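Local coordinates for protein proline dehydrogenase (Bradyrhizobium japonicum USDA 110, PDB 3HAZ) that probably oxidises proline to glutamate in two steps, pairing an FAD-dependent proline dehydrogenase with an NAD-dependent aldehyde dehydrogenase in one chain, at residues H40-R45 / T401-L406; E429-A432 / D437-Y440; E48-R53 / G424-E429. All coordinates share one frame; numbering follows the deposited sequence.

The three contacts sit side by side on one flank of the FAD-binding proline dehydrogenase barrel, with centres 12 to 13 Å apart. Contacts 1 and 3 both use helix 33-50, which comes from the N-terminal part of the chain, and along the chain their segments alternate. Contact 1 sets it on helix 399-409, and contact 3 sets its C-terminal end on helix 425-434. Contact 2 is local and follows contact 1 along the chain. It joins helix 425-434 to the segment leading into strand 440-448, and it shares Glu429 with contact 3. Val402, Leu406, Leu427 and Leu431 pack between the three. Together they pack an N-terminal helix against two late helices of the barrel.

Contact 1. Residues H40-R45 / T401-L406; sequences HRTATR and TVATVL
Thr42 and Ala43 of helix 33-50 meet Ala403 of helix 399-409. Before them in the sequence, His40 O accepts hydrogen bonds from Thr44 N and Thr44 OG1 within its own helix, from opposite faces of its carbonyl plane.

Thr42 is the first residue to touch the other helix. With chi1 at -67°, OG1 stays beside its own backbone N, while the methyl CG2, anti to that N, is turned to Ala403. Thr42 CG2 meets Ala403 CB at 3.7 Å. Thr42 OG1 is 3.1 Å from water 1, which donates to Ala403 O at 2.9 Å. The hydroxyl also has a weak hydrogen bond to Arg38 O in its own helix. Ala43 comes next. Its CB lies 3.7 Å from Ala403 CB, and it also touches Leu484. Ala403 CB thus touches one methyl from each of two successive residues.

The CA atoms of Ala43 and Ala403 are only 5.3 Å apart. Small side chains at both positions let the backbones come this close.

The contact joins an N-terminal helix to a helix of the proline dehydrogenase barrel. Ala403 lies about 12 Å, side chain to cofactor, from the bound FAD. Thr401, two residues earlier, hydrogen-bonds through OG1 to Lys344 NZ, and Lys344 binds FAD. The direct touch is apolar, methyl against methyl, and the polar link between the helices runs through one water.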
# COMPACT_ATOMS: atom_id res chain seq x y z
N HIS A 40 24.92 37.79 -0.92
CA HIS A 40 24.46 37.10 -2.12
C HIS A 40 25.32 37.48 -3.31
O HIS A 40 25.71 36.61 -4.10
CB HIS A 40 23.00 37.45 -2.40
CG HIS A 40 22.38 36.61 -3.48
ND1 HIS A 40 21.78 35.39 -3.22
CD2 HIS A 40 22.28 36.80 -4.81
CE1 HIS A 40 21.33 34.88 -4.35
NE2 HIS A 40 21.62 35.71 -5.33
N ARG A 41 25.63 38.76 -3.43
CA ARG A 41 26.42 39.28 -4.54
C ARG A 41 27.87 38.78 -4.51
O ARG A 41 28.35 38.22 -5.50
CB ARG A 41 26.39 40.80 -4.56
CG ARG A 41 27.31 41.41 -5.60
CD ARG A 41 27.52 42.90 -5.36
NE ARG A 41 28.73 43.37 -6.02
CZ ARG A 41 28.79 43.70 -7.30
NH1 ARG A 41 27.70 43.62 -8.06
NH2 ARG A 41 29.94 44.11 -7.83
N THR A 42 28.54 38.99 -3.38
CA THR A 42 29.89 38.47 -3.18
C THR A 42 29.99 36.98 -3.48
O THR A 42 30.89 36.53 -4.19
CB THR A 42 30.38 38.71 -1.72
OG1 THR A 42 30.55 40.11 -1.49
CG2 THR A 42 31.72 38.01 -1.48
N ALA A 43 29.05 36.21 -2.93
CA ALA A 43 29.06 34.76 -3.09
C ALA A 43 28.80 34.32 -4.54
O ALA A 43 29.45 33.39 -5.03
CB ALA A 43 28.06 34.11 -2.14
N THR A 44 27.87 34.98 -5.22
CA THR A 44 27.63 34.70 -6.64
C THR A 44 28.90 34.95 -7.45
O THR A 44 29.26 34.17 -8.32
CB THR A 44 26.46 35.54 -7.21
OG1 THR A 44 25.26 35.26 -6.48
CG2 THR A 44 26.24 35.22 -8.68
N ARG A 45 29.58 36.06 -7.16
CA ARG A 45 30.81 36.38 -7.87
C ARG A 45 31.91 35.35 -7.62
O ARG A 45 32.67 35.01 -8.52
CB ARG A 45 31.29 37.79 -7.50
CG ARG A 45 30.38 38.90 -8.04
CD ARG A 45 30.83 40.28 -7.59
NE ARG A 45 32.19 40.60 -8.03
CZ ARG A 45 32.48 41.25 -9.16
NH1 ARG A 45 31.50 41.64 -9.96
NH2 ARG A 45 33.74 41.51 -9.48
N THR A 401 30.15 30.57 2.87
CA THR A 401 30.76 30.75 4.18
C THR A 401 31.71 31.95 4.15
O THR A 401 31.67 32.81 5.03
CB THR A 401 31.53 29.50 4.63
OG1 THR A 401 30.67 28.36 4.54
CG2 THR A 401 32.02 29.64 6.06
N VAL A 402 32.55 32.00 3.12
CA VAL A 402 33.49 33.11 2.97
C VAL A 402 32.75 34.44 2.88
O VAL A 402 33.06 35.37 3.63
CB VAL A 402 34.39 32.96 1.72
CG1 VAL A 402 35.17 34.25 1.48
CG2 VAL A 402 35.35 31.78 1.87
N ALA A 403 31.77 34.53 1.98
CA ALA A 403 31.02 35.78 1.78
C ALA A 403 30.32 36.23 3.06
O ALA A 403 30.20 37.42 3.33
CB ALA A 403 29.99 35.61 0.66
N THR A 404 29.86 35.26 3.84
CA THR A 404 29.10 35.55 5.05
C THR A 404 30.01 36.04 6.17
O THR A 404 29.67 36.96 6.90
CB THR A 404 28.28 34.33 5.51
OG1 THR A 404 27.36 33.96 4.48
CG2 THR A 404 27.51 34.64 6.80
N VAL A 405 31.18 35.42 6.29
CA VAL A 405 32.16 35.85 7.30
C VAL A 405 32.68 37.24 6.97
O VAL A 405 32.89 38.07 7.86
CB VAL A 405 33.33 34.85 7.44
CG1 VAL A 405 34.44 35.44 8.30
CG2 VAL A 405 32.83 33.54 8.04
N LEU A 406 32.90 37.51 5.68
CA LEU A 406 33.36 38.82 5.25
C LEU A 406 32.35 39.91 5.66
O LEU A 406 32.73 40.93 6.23
CB LEU A 406 33.60 38.84 3.74
CG LEU A 406 34.22 40.11 3.16
CD1 LEU A 406 35.57 40.41 3.80
CD2 LEU A 406 34.36 39.97 1.65
O HOH W 1 29.99 39.62 1.52

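Contact 2. Residues E429-A432 / D437-Y440; sequences EQLA and DIAY
Leu431 CD2 presses on Ile438 CG2 at 3.6 Å, the closest approach between helical residues 429-432 and residues 437-440. Leu431 CG lies behind at 4.1 Å from the same methyl. The two side chains cross at about a right angle. In Ile438, CG2 stands anti to the backbone N, and this methyl branch makes the contact.

Tyr440 provides the second patch. Ala432 CB sits at the edge of its ring, near the ring plane, 4.2 Å from CE1. At the far end of the ring, Tyr440 OH lies 4.0 Å from Glu429 N and 4.1 Å from Glu429 CG. These are van der Waals contacts. The carboxylate of Glu429 and the ring are turned 59° from each other. The ring reaches back over the helix because CG lies between the backbone N and the carbonyl carbon, with chi1 at 65°.

Here the chain leaves helix 425-434 and turns back to enter strand 440-448 of the parallel barrel sheet. This is the helix-to-strand return of a beta-alpha barrel, with strand 416-420 as the preceding strand and neighbour in the sheet. Residues 437-440 lie along the helix as the chain returns.

In the next shell, Phe417 of strand 416-420 touches both Leu431 and Tyr440, and its backbone is hydrogen-bonded to that of Ala439. The ring of Tyr440 also meets the ring of Tyr428, their planes about 30° apart. Leu406 of helix 399-409 packs on both Leu431 and Ile438, and Leu46 of helix 33-50 touches Leu431 as well.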
# COMPACT_ATOMS: atom_id res chain seq x y z
N GLU A 429 41.22 33.92 -5.29
CA GLU A 429 41.73 34.86 -6.28
C GLU A 429 40.67 35.92 -6.60
O GLU A 429 40.97 37.11 -6.67
CB GLU A 429 42.13 34.14 -7.57
CG GLU A 429 43.48 33.44 -7.49
CD GLU A 429 43.85 32.77 -8.80
OE1 GLU A 429 42.98 32.68 -9.70
OE2 GLU A 429 45.01 32.32 -8.93
N GLN A 430 39.43 35.47 -6.80
CA GLN A 430 38.33 36.38 -7.07
C GLN A 430 38.05 37.27 -5.86
O GLN A 430 37.80 38.46 -6.00
CB GLN A 430 37.07 35.62 -7.47
CG GLN A 430 35.89 36.53 -7.79
CD GLN A 430 36.16 37.44 -8.97
OE1 GLN A 430 36.80 37.03 -9.95
NE2 GLN A 430 35.69 38.68 -8.90
N LEU A 431 38.09 36.67 -4.67
CA LEU A 431 37.88 37.43 -3.44
C LEU A 431 38.92 38.55 -3.32
O LEU A 431 38.61 39.65 -2.88
CB LEU A 431 37.97 36.51 -2.21
CG LEU A 431 37.65 37.16 -0.86
CD1 LEU A 431 36.15 37.45 -0.75
CD2 LEU A 431 38.12 36.29 0.30
N ALA A 432 40.15 38.24 -3.72
CA ALA A 432 41.23 39.22 -3.64
C ALA A 432 41.01 40.32 -4.66
O ALA A 432 41.26 41.49 -4.39
CB ALA A 432 42.58 38.54 -3.86
N ASP A 437 42.08 44.45 0.47
CA ASP A 437 42.61 44.36 1.83
C ASP A 437 42.54 42.95 2.41
O ASP A 437 43.03 42.69 3.51
CB ASP A 437 41.87 45.34 2.75
CG ASP A 437 42.19 46.79 2.43
OD1 ASP A 437 43.20 47.04 1.73
OD2 ASP A 437 41.42 47.67 2.87
N ILE A 438 41.93 42.04 1.66
CA ILE A 438 41.71 40.68 2.17
C ILE A 438 42.98 39.84 2.15
O ILE A 438 43.75 39.87 1.20
CB ILE A 438 40.58 39.98 1.41
CG1 ILE A 438 39.22 40.40 1.98
CG2 ILE A 438 40.72 38.47 1.50
CD1 ILE A 438 39.12 40.22 3.49
N ALA A 439 43.21 39.11 3.24
CA ALA A 439 44.34 38.21 3.33
C ALA A 439 43.86 36.76 3.38
O ALA A 439 42.88 36.44 4.04
CB ALA A 439 45.18 38.53 4.55
N TYR A 440 44.57 35.89 2.66
CA TYR A 440 44.37 34.45 2.80
C TYR A 440 45.69 33.69 2.77
O TYR A 440 46.59 34.01 2.00
CB TYR A 440 43.38 33.91 1.78
CG TYR A 440 43.80 33.99 0.33
CD1 TYR A 440 43.50 35.11 -0.44
CD2 TYR A 440 44.45 32.93 -0.28
CE1 TYR A 440 43.87 35.18 -1.78
CE2 TYR A 440 44.82 32.98 -1.61
CZ TYR A 440 44.53 34.11 -2.36
OH TYR A 440 44.90 34.16 -3.68

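Contact 3. Residues E48-R53 / G424-E429. With SO4 (sulfate ion), chain J.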
# COMPACT_ATOMS: atom_id res chain seq x y z
N GLU A 48 30.86 32.16 -9.59
CA GLU A 48 31.08 32.41 -11.02
C GLU A 48 32.53 32.21 -11.39
O GLU A 48 32.84 31.57 -12.40
CB GLU A 48 30.66 33.84 -11.39
CG GLU A 48 29.16 34.03 -11.52
CD GLU A 48 28.80 35.40 -12.03
OE1 GLU A 48 29.37 36.39 -11.51
OE2 GLU A 48 27.96 35.50 -12.94
N ALA A 49 33.43 32.76 -10.58
CA ALA A 49 34.85 32.56 -10.79
C ALA A 49 35.20 31.08 -10.68
O ALA A 49 35.97 30.55 -11.47
CB ALA A 49 35.67 33.38 -9.78
N ILE A 50 34.63 30.41 -9.68
CA ILE A 50 34.90 28.99 -9.49
C ILE A 50 34.48 28.20 -10.72
O ILE A 50 35.16 27.26 -11.13
CB ILE A 50 34.17 28.43 -8.26
CG1 ILE A 50 34.81 28.95 -6.97
CG2 ILE A 50 34.20 26.91 -8.27
CD1 ILE A 50 34.02 28.58 -5.72
N ARG A 51 33.36 28.59 -11.31
CA ARG A 51 32.83 27.88 -12.47
C ARG A 51 33.34 28.43 -13.80
O ARG A 51 32.86 28.05 -14.86
CB ARG A 51 31.31 27.84 -12.44
CG ARG A 51 30.78 27.00 -11.29
CD ARG A 51 29.29 26.84 -11.35
NE ARG A 51 28.87 25.69 -10.56
CZ ARG A 51 27.60 25.34 -10.38
NH1 ARG A 51 26.63 26.05 -10.95
NH2 ARG A 51 27.30 24.28 -9.64
N LYS A 52 34.33 29.32 -13.74
CA LYS A 52 34.97 29.80 -14.96
C LYS A 52 35.59 28.60 -15.68
O LYS A 52 35.14 28.22 -16.76
CB LYS A 52 36.02 30.86 -14.65
CG LYS A 52 36.50 31.63 -15.88
CD LYS A 52 37.14 32.96 -15.49
CE LYS A 52 37.32 33.89 -16.69
NZ LYS A 52 38.52 33.56 -17.51
N ARG A 53 36.61 28.02 -15.06
CA ARG A 53 37.29 26.81 -15.55
C ARG A 53 38.20 27.09 -16.75
O ARG A 53 38.53 28.24 -17.04
CB ARG A 53 36.28 25.72 -15.91
CG ARG A 53 35.94 25.65 -17.39
CD ARG A 53 34.56 25.08 -17.63
NE ARG A 53 34.58 23.63 -17.83
CZ ARG A 53 34.85 23.05 -18.99
NH1 ARG A 53 35.14 23.79 -20.06
NH2 ARG A 53 34.83 21.72 -19.10
N GLY A 424 40.01 25.85 -3.47
CA GLY A 424 39.67 27.24 -3.21
C GLY A 424 40.44 28.27 -4.01
O GLY A 424 40.36 29.47 -3.73
N GLU A 425 41.19 27.84 -5.02
CA GLU A 425 42.03 28.78 -5.76
C GLU A 425 41.24 29.88 -6.48
O GLU A 425 41.48 31.07 -6.26
CB GLU A 425 42.95 28.05 -6.75
CG GLU A 425 43.92 29.00 -7.46
CD GLU A 425 45.07 28.28 -8.13
OE1 GLU A 425 45.10 27.03 -8.12
OE2 GLU A 425 45.96 28.97 -8.68
N ALA A 426 40.32 29.48 -7.34
CA ALA A 426 39.51 30.44 -8.07
C ALA A 426 38.73 31.31 -7.10
O ALA A 426 38.64 32.53 -7.27
CB ALA A 426 38.56 29.74 -9.05
N LEU A 427 38.19 30.69 -6.06
CA LEU A 427 37.44 31.41 -5.04
C LEU A 427 38.25 32.58 -4.47
O LEU A 427 37.86 33.74 -4.58
CB LEU A 427 37.02 30.45 -3.92
CG LEU A 427 36.06 30.93 -2.83
CD1 LEU A 427 35.66 29.76 -1.93
CD2 LEU A 427 36.67 32.06 -2.00
N TYR A 428 39.40 32.28 -3.87
CA TYR A 428 40.16 33.31 -3.17
C TYR A 428 40.84 34.34 -4.08
O TYR A 428 41.02 35.49 -3.69
CB TYR A 428 41.14 32.70 -2.17
CG TYR A 428 40.44 32.19 -0.92
CD1 TYR A 428 40.27 30.82 -0.70
CD2 TYR A 428 39.92 33.08 0.02
CE1 TYR A 428 39.62 30.36 0.44
CE2 TYR A 428 39.27 32.62 1.16
CZ TYR A 428 39.12 31.26 1.36
OH TYR A 428 38.48 30.80 2.48
N GLU A 429 41.22 33.92 -5.29
CA GLU A 429 41.73 34.86 -6.28
C GLU A 429 40.67 35.92 -6.60
O GLU A 429 40.97 37.11 -6.67
CB GLU A 429 42.13 34.14 -7.57
CG GLU A 429 43.48 33.44 -7.49
CD GLU A 429 43.85 32.77 -8.80
OE1 GLU A 429 42.98 32.68 -9.70
OE2 GLU A 429 45.01 32.32 -8.93
S SO4 J . 40.14 25.45 -7.61
O1 SO4 J . 40.06 26.89 -7.85
O2 SO4 J . 40.57 24.78 -8.84
O3 SO4 J . 41.11 25.18 -6.54
O4 SO4 J . 38.82 24.96 -7.22
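Ile50 runs from the end of helix 33-50 along the first turn of helix 425-434. Its CA lies 3.8 Å from Ala426 CB. From CB, the CG1 branch leaves anti to the carbonyl carbon, with chi1 at -72°. CG1 meets Leu427 N at 3.9 Å and Ala426 CB at 4.4 Å. At the tip, CD1 reaches Leu427 CB at 4.0 Å, and the two side chains lie side by side, pointing the same way. Ile50 also packs on Phe469, which binds FAD, and on Ala473.

One residue earlier, Ala49 O touches Ala426 CB at 3.6 Å. At the start of helix 425-434, with Gly424 at the N-cap, a sulfate probably from the crystallisation liquor is bound. Ala426 N gives a nearly straight bond to its O1 (2.7 Å, 174°), and Glu425 N bonds to O3. Near the end of helix 33-50, Glu48 OE2 accepts from Ala151 N of the second subunit.

The contact rests on van der Waals packing, partly against backbone atoms, without charge pairing between the two segments. The N-H groups of Glu425 and Ala426 at the helix start bind an anion, probably helped by the helix dipole.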